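PDB 4C97: CAS6A from Thermus thermophilus, which probably acts as a Cas6-type endoribonuclease, cutting CRISPR precursor RNA as part of antiviral defence. Local coordinates for residues E17-E21 and L88-F92; N46-F52 and T231-R237; L180-L185 and G195-R199. The protein carries 1 engineered substitution. All coordinates share one frame. Numbering follows the deposited sequence.

Contact 1 of 3, residues E17-E21 and L88-F92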
loop_
_atom_site.group_PDB
_atom_site.type_symbol
_atom_site.label_atom_id
_atom_site.label_comp_id
_atom_site.label_asym_id
_atom_site.label_seq_id
_atom_site.Cartn_x
_atom_site.Cartn_y
_atom_site.Cartn_z
ATOM N N GLU A 17 12.533 -12.812 17.464
ATOM C CA GLU A 17 13.260 -11.607 17.828
ATOM C C GLU A 17 13.416 -10.685 16.614
ATOM O O GLU A 17 13.690 -11.137 15.501
ATOM C CB GLU A 17 14.636 -11.992 18.390
ATOM C CG GLU A 17 15.007 -11.309 19.692
ATOM C CD GLU A 17 16.286 -11.857 20.285
ATOM O OE1 GLU A 17 16.493 -13.087 20.232
ATOM O OE2 GLU A 17 17.095 -11.052 20.791
ATOM N N GLY A 18 13.223 -9.391 16.826
ATOM C CA GLY A 18 13.493 -8.407 15.793
ATOM C C GLY A 18 12.294 -8.084 14.930
ATOM O O GLY A 18 11.157 -8.407 15.271
ATOM N N LEU A 19 12.555 -7.422 13.808
ATOM C CA LEU A 19 11.522 -7.127 12.841
ATOM C C LEU A 19 11.899 -7.686 11.496
ATOM O O LEU A 19 13.069 -7.895 11.208
ATOM C CB LEU A 19 11.312 -5.626 12.721
ATOM C CG LEU A 19 10.627 -5.010 13.934
ATOM C CD1 LEU A 19 11.354 -3.751 14.345
ATOM C CD2 LEU A 19 9.165 -4.740 13.601
ATOM N N PRO A 20 10.899 -7.934 10.660
ATOM C CA PRO A 20 11.238 -8.352 9.304
ATOM C C PRO A 20 12.072 -7.303 8.604
ATOM O O PRO A 20 11.990 -6.112 8.939
ATOM C CB PRO A 20 9.871 -8.460 8.623
ATOM C CG PRO A 20 8.907 -8.592 9.697
ATOM C CD PRO A 20 9.444 -7.811 10.836
ATOM N N GLU A 21 12.888 -7.766 7.665
ATOM C CA GLU A 21 13.743 -6.918 6.855
ATOM C C GLU A 21 13.166 -6.880 5.439
ATOM O O GLU A 21 12.646 -7.880 4.960
ATOM C CB GLU A 21 15.149 -7.477 6.847
ATOM C CG GLU A 21 15.791 -7.394 8.202
ATOM C CD GLU A 21 17.159 -8.029 8.255
ATOM O OE1 GLU A 21 17.610 -8.604 7.234
ATOM O OE2 GLU A 21 17.786 -7.946 9.335
ATOM N N LEU A 88 12.536 -13.977 7.248
ATOM C CA LEU A 88 12.172 -12.688 6.682
ATOM C C LEU A 88 13.288 -11.730 7.046
ATOM O O LEU A 88 13.047 -10.648 7.576
ATOM C CB LEU A 88 10.854 -12.196 7.282
ATOM C CG LEU A 88 9.688 -13.172 7.171
ATOM C CD1 LEU A 88 8.470 -12.639 7.903
ATOM C CD2 LEU A 88 9.357 -13.463 5.724
ATOM N N GLY A 89 14.510 -12.161 6.768
ATOM C CA GLY A 89 15.685 -11.603 7.407
ATOM C C GLY A 89 15.925 -12.519 8.584
ATOM O O GLY A 89 16.344 -13.669 8.403
ATOM N N PRO A 90 15.615 -12.050 9.796
ATOM C CA PRO A 90 15.632 -13.015 10.900
ATOM C C PRO A 90 14.575 -14.103 10.704
ATOM O O PRO A 90 13.622 -13.907 9.939
ATOM C CB PRO A 90 15.257 -12.167 12.115
ATOM C CG PRO A 90 15.519 -10.751 11.720
ATOM C CD PRO A 90 15.280 -10.687 10.246
ATOM N N PRO A 91 14.717 -15.225 11.417
ATOM C CA PRO A 91 13.684 -16.267 11.406
ATOM C C PRO A 91 12.519 -15.899 12.322
ATOM O O PRO A 91 12.737 -15.360 13.407
ATOM C CB PRO A 91 14.420 -17.476 11.959
ATOM C CG PRO A 91 15.473 -16.889 12.857
ATOM C CD PRO A 91 15.900 -15.624 12.201
ATOM N N PHE A 92 11.297 -16.176 11.876
ATOM C CA PHE A 92 10.109 -15.992 12.703
ATOM C C PHE A 92 9.232 -17.204 12.559
ATOM O O PHE A 92 9.218 -17.849 11.520
ATOM C CB PHE A 92 9.290 -14.777 12.246
ATOM C CG PHE A 92 10.025 -13.469 12.351
ATOM C CD1 PHE A 92 10.011 -12.744 13.533
ATOM C CD2 PHE A 92 10.721 -12.971 11.270
ATOM C CE1 PHE A 92 10.687 -11.539 13.631
ATOM C CE2 PHE A 92 11.398 -11.763 11.361
ATOM C CZ PHE A 92 11.382 -11.053 12.545
HETATM O O HOH W 1 14.372 -14.059 15.100
#

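Contact 2 of 3, residues N46-F52 and T231-R237. With SO4 (sulfate ion), chain D.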
loop_
_atom_site.group_PDB
_atom_site.type_symbol
_atom_site.label_atom_id
_atom_site.label_comp_id
_atom_site.label_asym_id
_atom_site.label_seq_id
_atom_site.Cartn_x
_atom_site.Cartn_y
_atom_site.Cartn_z
ATOM N N ASN A 46 3.714 -4.453 -10.624
ATOM C CA ASN A 46 3.644 -5.542 -9.650
ATOM C C ASN A 46 2.225 -5.613 -9.107
ATOM O O ASN A 46 1.749 -4.625 -8.547
ATOM C CB ASN A 46 4.592 -5.279 -8.479
ATOM C CG ASN A 46 6.052 -5.158 -8.903
ATOM O OD1 ASN A 46 6.450 -5.616 -9.975
ATOM N ND2 ASN A 46 6.862 -4.555 -8.033
ATOM N N PRO A 47 1.516 -6.747 -9.298
ATOM C CA PRO A 47 0.153 -6.841 -8.743
ATOM C C PRO A 47 0.128 -7.198 -7.257
ATOM O O PRO A 47 -0.686 -7.992 -6.785
ATOM C CB PRO A 47 -0.493 -7.958 -9.587
ATOM C CG PRO A 47 0.666 -8.838 -9.978
ATOM C CD PRO A 47 1.864 -7.927 -10.119
ATOM N N PHE A 48 1.053 -6.611 -6.512
ATOM C CA PHE A 48 1.185 -6.892 -5.105
ATOM C C PHE A 48 1.954 -5.760 -4.441
ATOM O O PHE A 48 2.495 -4.876 -5.113
ATOM C CB PHE A 48 1.946 -8.205 -4.880
ATOM C CG PHE A 48 3.340 -8.195 -5.445
ATOM C CD1 PHE A 48 4.408 -7.769 -4.676
ATOM C CD2 PHE A 48 3.577 -8.607 -6.738
ATOM C CE1 PHE A 48 5.697 -7.746 -5.209
ATOM C CE2 PHE A 48 4.853 -8.586 -7.265
ATOM C CZ PHE A 48 5.904 -8.143 -6.497
ATOM N N ALA A 49 1.960 -5.794 -3.122
ATOM C CA ALA A 49 2.854 -4.944 -2.333
ATOM C C ALA A 49 3.151 -5.655 -1.034
ATOM O O ALA A 49 2.438 -6.575 -0.639
ATOM C CB ALA A 49 2.243 -3.549 -2.059
ATOM N N LEU A 50 4.230 -5.252 -0.376
ATOM C CA LEU A 50 4.612 -5.890 0.866
ATOM C C LEU A 50 4.798 -4.840 1.935
ATOM O O LEU A 50 5.052 -3.663 1.649
ATOM C CB LEU A 50 5.893 -6.712 0.688
ATOM C CG LEU A 50 5.819 -7.810 -0.371
ATOM C CD1 LEU A 50 7.200 -8.417 -0.583
ATOM C CD2 LEU A 50 4.807 -8.862 0.034
ATOM N N GLY A 51 4.633 -5.260 3.172
ATOM C CA GLY A 51 4.866 -4.370 4.278
ATOM C C GLY A 51 5.175 -5.096 5.553
ATOM O O GLY A 51 5.100 -6.304 5.630
ATOM N N PHE A 52 5.536 -4.321 6.563
ATOM C CA PHE A 52 5.828 -4.871 7.855
ATOM C C PHE A 52 5.775 -3.780 8.884
ATOM O O PHE A 52 5.855 -2.578 8.572
ATOM C CB PHE A 52 7.217 -5.543 7.876
ATOM C CG PHE A 52 8.338 -4.628 7.494
ATOM C CD1 PHE A 52 8.689 -4.471 6.164
ATOM C CD2 PHE A 52 9.050 -3.924 8.454
ATOM C CE1 PHE A 52 9.702 -3.607 5.806
ATOM C CE2 PHE A 52 10.073 -3.074 8.082
ATOM C CZ PHE A 52 10.381 -2.915 6.758
ATOM N N THR A 231 7.219 -0.248 -3.223
ATOM C CA THR A 231 6.242 -0.830 -2.324
ATOM C C THR A 231 6.496 -2.337 -2.124
ATOM O O THR A 231 5.988 -2.921 -1.179
ATOM C CB THR A 231 4.814 -0.593 -2.812
ATOM O OG1 THR A 231 4.658 -1.092 -4.153
ATOM C CG2 THR A 231 4.496 0.863 -2.770
ATOM N N SER A 232 7.287 -2.945 -3.008
ATOM C CA SER A 232 7.642 -4.353 -2.854
ATOM C C SER A 232 8.616 -4.548 -1.690
ATOM O O SER A 232 8.855 -5.695 -1.244
ATOM C CB SER A 232 8.229 -4.921 -4.153
ATOM O OG SER A 232 9.495 -4.342 -4.435
ATOM N N LEU A 233 9.184 -3.448 -1.204
ATOM C CA LEU A 233 10.129 -3.493 -0.094
ATOM C C LEU A 233 9.570 -2.886 1.177
ATOM O O LEU A 233 10.302 -2.668 2.137
ATOM C CB LEU A 233 11.465 -2.824 -0.472
ATOM C CG LEU A 233 12.250 -3.539 -1.564
ATOM C CD1 LEU A 233 13.425 -2.642 -2.005
ATOM C CD2 LEU A 233 12.782 -4.866 -1.079
ATOM N N GLY A 234 8.258 -2.656 1.214
ATOM C CA GLY A 234 7.643 -2.170 2.432
ATOM C C GLY A 234 7.537 -0.666 2.555
ATOM O O GLY A 234 6.999 -0.172 3.548
ATOM N N TYR A 235 8.056 0.051 1.561
ATOM C CA TYR A 235 7.966 1.509 1.532
ATOM C C TYR A 235 6.562 1.889 1.078
ATOM O O TYR A 235 5.844 1.100 0.424
ATOM C CB TYR A 235 9.018 2.110 0.593
ATOM C CG TYR A 235 10.424 1.801 1.057
ATOM C CD1 TYR A 235 10.916 2.360 2.227
ATOM C CD2 TYR A 235 11.242 0.941 0.344
ATOM C CE1 TYR A 235 12.179 2.083 2.668
ATOM C CE2 TYR A 235 12.520 0.672 0.767
ATOM C CZ TYR A 235 12.981 1.239 1.943
ATOM O OH TYR A 235 14.267 0.989 2.412
ATOM N N GLY A 236 6.149 3.093 1.419
ATOM C CA GLY A 236 4.881 3.598 0.916
ATOM C C GLY A 236 3.629 2.972 1.504
ATOM O O GLY A 236 2.554 3.086 0.908
ATOM N N ARG A 237 3.740 2.359 2.681
ATOM C CA ARG A 237 2.588 1.769 3.321
ATOM C C ARG A 237 1.731 2.934 3.812
ATOM O O ARG A 237 2.223 3.858 4.463
ATOM C CB ARG A 237 3.001 0.829 4.449
ATOM C CG ARG A 237 1.825 0.244 5.193
ATOM C CD ARG A 237 2.220 -0.977 6.012
ATOM N NE ARG A 237 3.328 -0.795 6.941
ATOM C CZ ARG A 237 3.215 -0.290 8.164
ATOM N NH1 ARG A 237 2.040 0.134 8.605
ATOM N NH2 ARG A 237 4.268 -0.209 8.953
HETATM S S SO4 D . 1.995 1.302 12.252
HETATM O O1 SO4 D . 0.856 1.144 11.360
HETATM O O2 SO4 D . 2.397 2.709 12.219
HETATM O O3 SO4 D . 1.604 0.941 13.609
HETATM O O4 SO4 D . 3.153 0.499 11.879
HETATM O O HOH W 2 4.954 -3.761 -5.153
HETATM O O HOH W 3 4.025 -1.098 0.920
HETATM O O HOH W 4 5.956 -1.386 5.752
#

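Contact 3 of 3, residues L180-L185 and G195-R199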
loop_
_atom_site.group_PDB
_atom_site.type_symbol
_atom_site.label_atom_id
_atom_site.label_comp_id
_atom_site.label_asym_id
_atom_site.label_seq_id
_atom_site.Cartn_x
_atom_site.Cartn_y
_atom_site.Cartn_z
ATOM N N LEU A 180 -0.308 19.289 6.290
ATOM C CA LEU A 180 0.755 18.289 6.248
ATOM C C LEU A 180 1.490 18.294 7.558
ATOM O O LEU A 180 1.755 19.354 8.121
ATOM C CB LEU A 180 1.720 18.573 5.103
ATOM C CG LEU A 180 2.998 17.756 4.938
ATOM C CD1 LEU A 180 3.370 17.718 3.461
ATOM C CD2 LEU A 180 4.172 18.295 5.769
ATOM N N GLU A 181 1.820 17.104 8.047
ATOM C CA GLU A 181 2.644 16.989 9.232
ATOM C C GLU A 181 3.441 15.723 9.152
ATOM O O GLU A 181 2.883 14.636 9.044
ATOM C CB GLU A 181 1.816 17.011 10.514
ATOM C CG GLU A 181 2.681 16.918 11.736
ATOM C CD GLU A 181 1.955 17.192 13.038
ATOM O OE1 GLU A 181 0.733 16.961 13.107
ATOM O OE2 GLU A 181 2.627 17.631 13.993
ATOM N N GLY A 182 4.754 15.850 9.232
ATOM C CA GLY A 182 5.568 14.654 9.178
ATOM C C GLY A 182 7.032 14.932 9.013
ATOM O O GLY A 182 7.496 16.059 9.247
ATOM N N ARG A 183 7.749 13.899 8.611
ATOM C CA ARG A 183 9.206 14.012 8.469
ATOM C C ARG A 183 9.698 12.922 7.544
ATOM O O ARG A 183 8.991 11.942 7.306
ATOM C CB ARG A 183 9.899 13.894 9.823
ATOM C CG ARG A 183 9.801 12.530 10.431
ATOM C CD ARG A 183 10.555 12.344 11.730
ATOM N NE ARG A 183 10.277 11.003 12.262
ATOM C CZ ARG A 183 10.737 10.522 13.413
ATOM N NH1 ARG A 183 11.513 11.261 14.192
ATOM N NH2 ARG A 183 10.407 9.293 13.784
ATOM N N THR A 184 10.917 13.069 7.056
ATOM C CA THR A 184 11.498 12.041 6.229
ATOM C C THR A 184 12.443 11.171 7.038
ATOM O O THR A 184 13.122 11.632 7.968
ATOM C CB THR A 184 12.201 12.643 5.019
ATOM O OG1 THR A 184 13.162 13.599 5.472
ATOM C CG2 THR A 184 11.193 13.292 4.085
ATOM N N LEU A 185 12.463 9.892 6.685
ATOM C CA LEU A 185 13.319 8.920 7.344
ATOM C C LEU A 185 14.121 8.192 6.273
ATOM O O LEU A 185 13.669 8.051 5.137
ATOM C CB LEU A 185 12.491 7.893 8.136
ATOM C CG LEU A 185 11.641 8.377 9.315
ATOM C CD1 LEU A 185 10.840 7.214 9.898
ATOM C CD2 LEU A 185 12.493 9.041 10.401
ATOM N N GLY A 195 12.289 8.816 2.791
ATOM C CA GLY A 195 10.877 8.805 2.497
ATOM C C GLY A 195 10.059 9.473 3.579
ATOM O O GLY A 195 10.419 9.461 4.753
ATOM N N PHE A 196 8.953 10.083 3.164
ATOM C CA PHE A 196 8.049 10.759 4.087
ATOM C C PHE A 196 7.222 9.793 4.918
ATOM O O PHE A 196 6.718 8.793 4.405
ATOM C CB PHE A 196 7.086 11.638 3.301
ATOM C CG PHE A 196 6.180 12.476 4.171
ATOM C CD1 PHE A 196 6.633 13.665 4.695
ATOM C CD2 PHE A 196 4.874 12.085 4.438
ATOM C CE1 PHE A 196 5.810 14.435 5.487
ATOM C CE2 PHE A 196 4.051 12.865 5.228
ATOM C CZ PHE A 196 4.506 14.027 5.740
ATOM N N VAL A 197 7.078 10.132 6.197
ATOM C CA VAL A 197 6.164 9.477 7.121
ATOM C C VAL A 197 5.380 10.558 7.836
ATOM O O VAL A 197 5.965 11.573 8.278
ATOM C CB VAL A 197 6.929 8.615 8.149
ATOM C CG1 VAL A 197 6.016 8.047 9.205
ATOM C CG2 VAL A 197 7.638 7.465 7.436
ATOM N N GLY A 198 4.070 10.340 7.987
ATOM C CA GLY A 198 3.231 11.372 8.576
ATOM C C GLY A 198 1.844 11.418 7.966
ATOM O O GLY A 198 1.367 10.426 7.454
ATOM N N ARG A 199 1.203 12.580 8.041
ATOM C CA ARG A 199 -0.174 12.711 7.601
ATOM C C ARG A 199 -0.307 13.898 6.669
ATOM O O ARG A 199 0.203 14.992 6.968
ATOM C CB ARG A 199 -1.080 12.909 8.817
ATOM C CG ARG A 199 -2.542 13.091 8.517
ATOM C CD ARG A 199 -3.304 13.166 9.842
ATOM N NE ARG A 199 -4.753 13.115 9.689
ATOM C CZ ARG A 199 -5.505 14.165 9.402
ATOM N NH1 ARG A 199 -4.940 15.346 9.218
ATOM N NH2 ARG A 199 -6.821 14.032 9.291
#

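Contact 1 of 3, residues E17-E21 and L88-F92
This is a loop-against-turn contact at one end of the N-terminal ferredoxin-like domain: E17-E21, the connection from strand 6-15 into helix 22-36, lies over L88-F92, the turn that leads from strand 85-87 into strand 91-109. One direct hydrogen bond joins the backbones, E21 N to L88 O (2.9 Å, nearly straight at 169°). It uses the amide of the N-cap residue of helix 22-36. Beside it, P20 CA lies 3.4 Å from the same L88 O in a CA-H...O contact. The turn is held from within by L88 N to P90 O (2.9 Å). At the far end, water 1 donates to both E17 O (3.0 Å) and P91 O (2.7 Å), bridging the two segments. Between these ties the F92 ring packs largely against the loop backbone, with G18 O at its edge, 3.6 Å from F92 CE1. Two side-chain pairs are apolar: P20 CD lies 4.1 Å from F92 CZ, and P20 CB meets L88 CB at 4.1 Å. P90 CD approaches L19 O at 3.7 Å. G89, at phi 94°, lets the segments come this close: E21 OE1 is 3.6 Å from G89 CA, where a side chain would collide. G18, at phi 92°, has a local reason, since a CB would be jammed against E17 O. P20, L88 and F92 all rest on L14 of strand 6-15, while L88 also reaches L25 and F28 of helix 22-36, and L19 and P20 touch A59 of strand 58-65, so the contact lies between that helix and the sheet.

Contact 2 of 3, residues N46-F52 and T231-R237
Strand 48-55, an outermost strand of the N-terminal sheet, meets the glycine-rich loop T231-R237 characteristic of the RAMP family. L50 N donates to T231 O (3.0 Å, 171°). Water 3 lies within hydrogen-bonding distance of both L50 O and Y235 O (2.9 Å each), and L50 O also receives a CA-H...O contact from G234 CA (3.1 Å). Water 2 donates to F48 O (2.7 Å), which R154 NH2 also bonds, and is hydrogen-bonded to T231 OG1 (2.9 Å). Water 4 accepts from F52 N (3.1 Å) and R237 NE (2.9 Å) and donates to G234 O (2.7 Å), also hydrogen-bonded to S128 OG. R237 NH2 bonds weakly to F52 O (2.9 Å) and more regularly to sulfate O4 (3.2 Å), while its NH1 donates to sulfate O1 (3.2 Å). S232 OG is hydrogen-bonded to R26 NH1. G234 CA, 4.0 Å from G51 CA, allows close backbone approach. With W104 and R125 also holding the sulfate, probably from the crystallisation liquor, the chemistry implies an anion-binding spot, possibly for RNA phosphate.

Contact 3 of 3, residues L180-L185 and G195-R199
Six backbone hydrogen bonds zip L180-L185 to G195-R199 as an antiparallel ladder, two each for the pairs E181-R199, R183-V197 and L185-G195. The side chains then sort by face. F196 takes chi1 t, which swings its ring along the partner strand: CZ lies 3.7 Å from G182 CA and 4.1 Å from L180 CG. A CB on G182 would strike that ring, and one on G198, only 4.1 Å away CA to CA, would strike E181 O. T184, chi1 p, shares this face and brings CG2 to 4.0 Å from F196 N. The other face carries L185 (chi1 m), whose CD1 meets V197 CG2 (chi1 t) at 4.0 Å, together with E181, R183 and R199. R199 is extended, all t through chi3, and leads away to a salt bridge with E241. The chain turns a corner at G198. Such a pairing is the β2-β3 hairpin of a ferredoxin-like fold, here in the C-terminal domain.

Contacts 1 and 2 both reach the N-terminal sheet, and they touch: P20 O lies 3.7 Å from F52 CE2, with centres 16 Å apart. Their segments alternate along the chain, so the two closures interlock. Contact 2 also joins the two ferredoxin-like domains, because N46-F52 is N-terminal and T231-R237 leads into strand 238-241 of the second sheet. Contact 3, in that second sheet, is nested within the loop closed by contact 2; their centres are 17 Å apart and nearest atoms about 6 Å. Contact 1 is remoter from contact 3, at 25 Å between centres and about 12 Å between nearest atoms. Of the three, contact 2 holds the sulfate through R237.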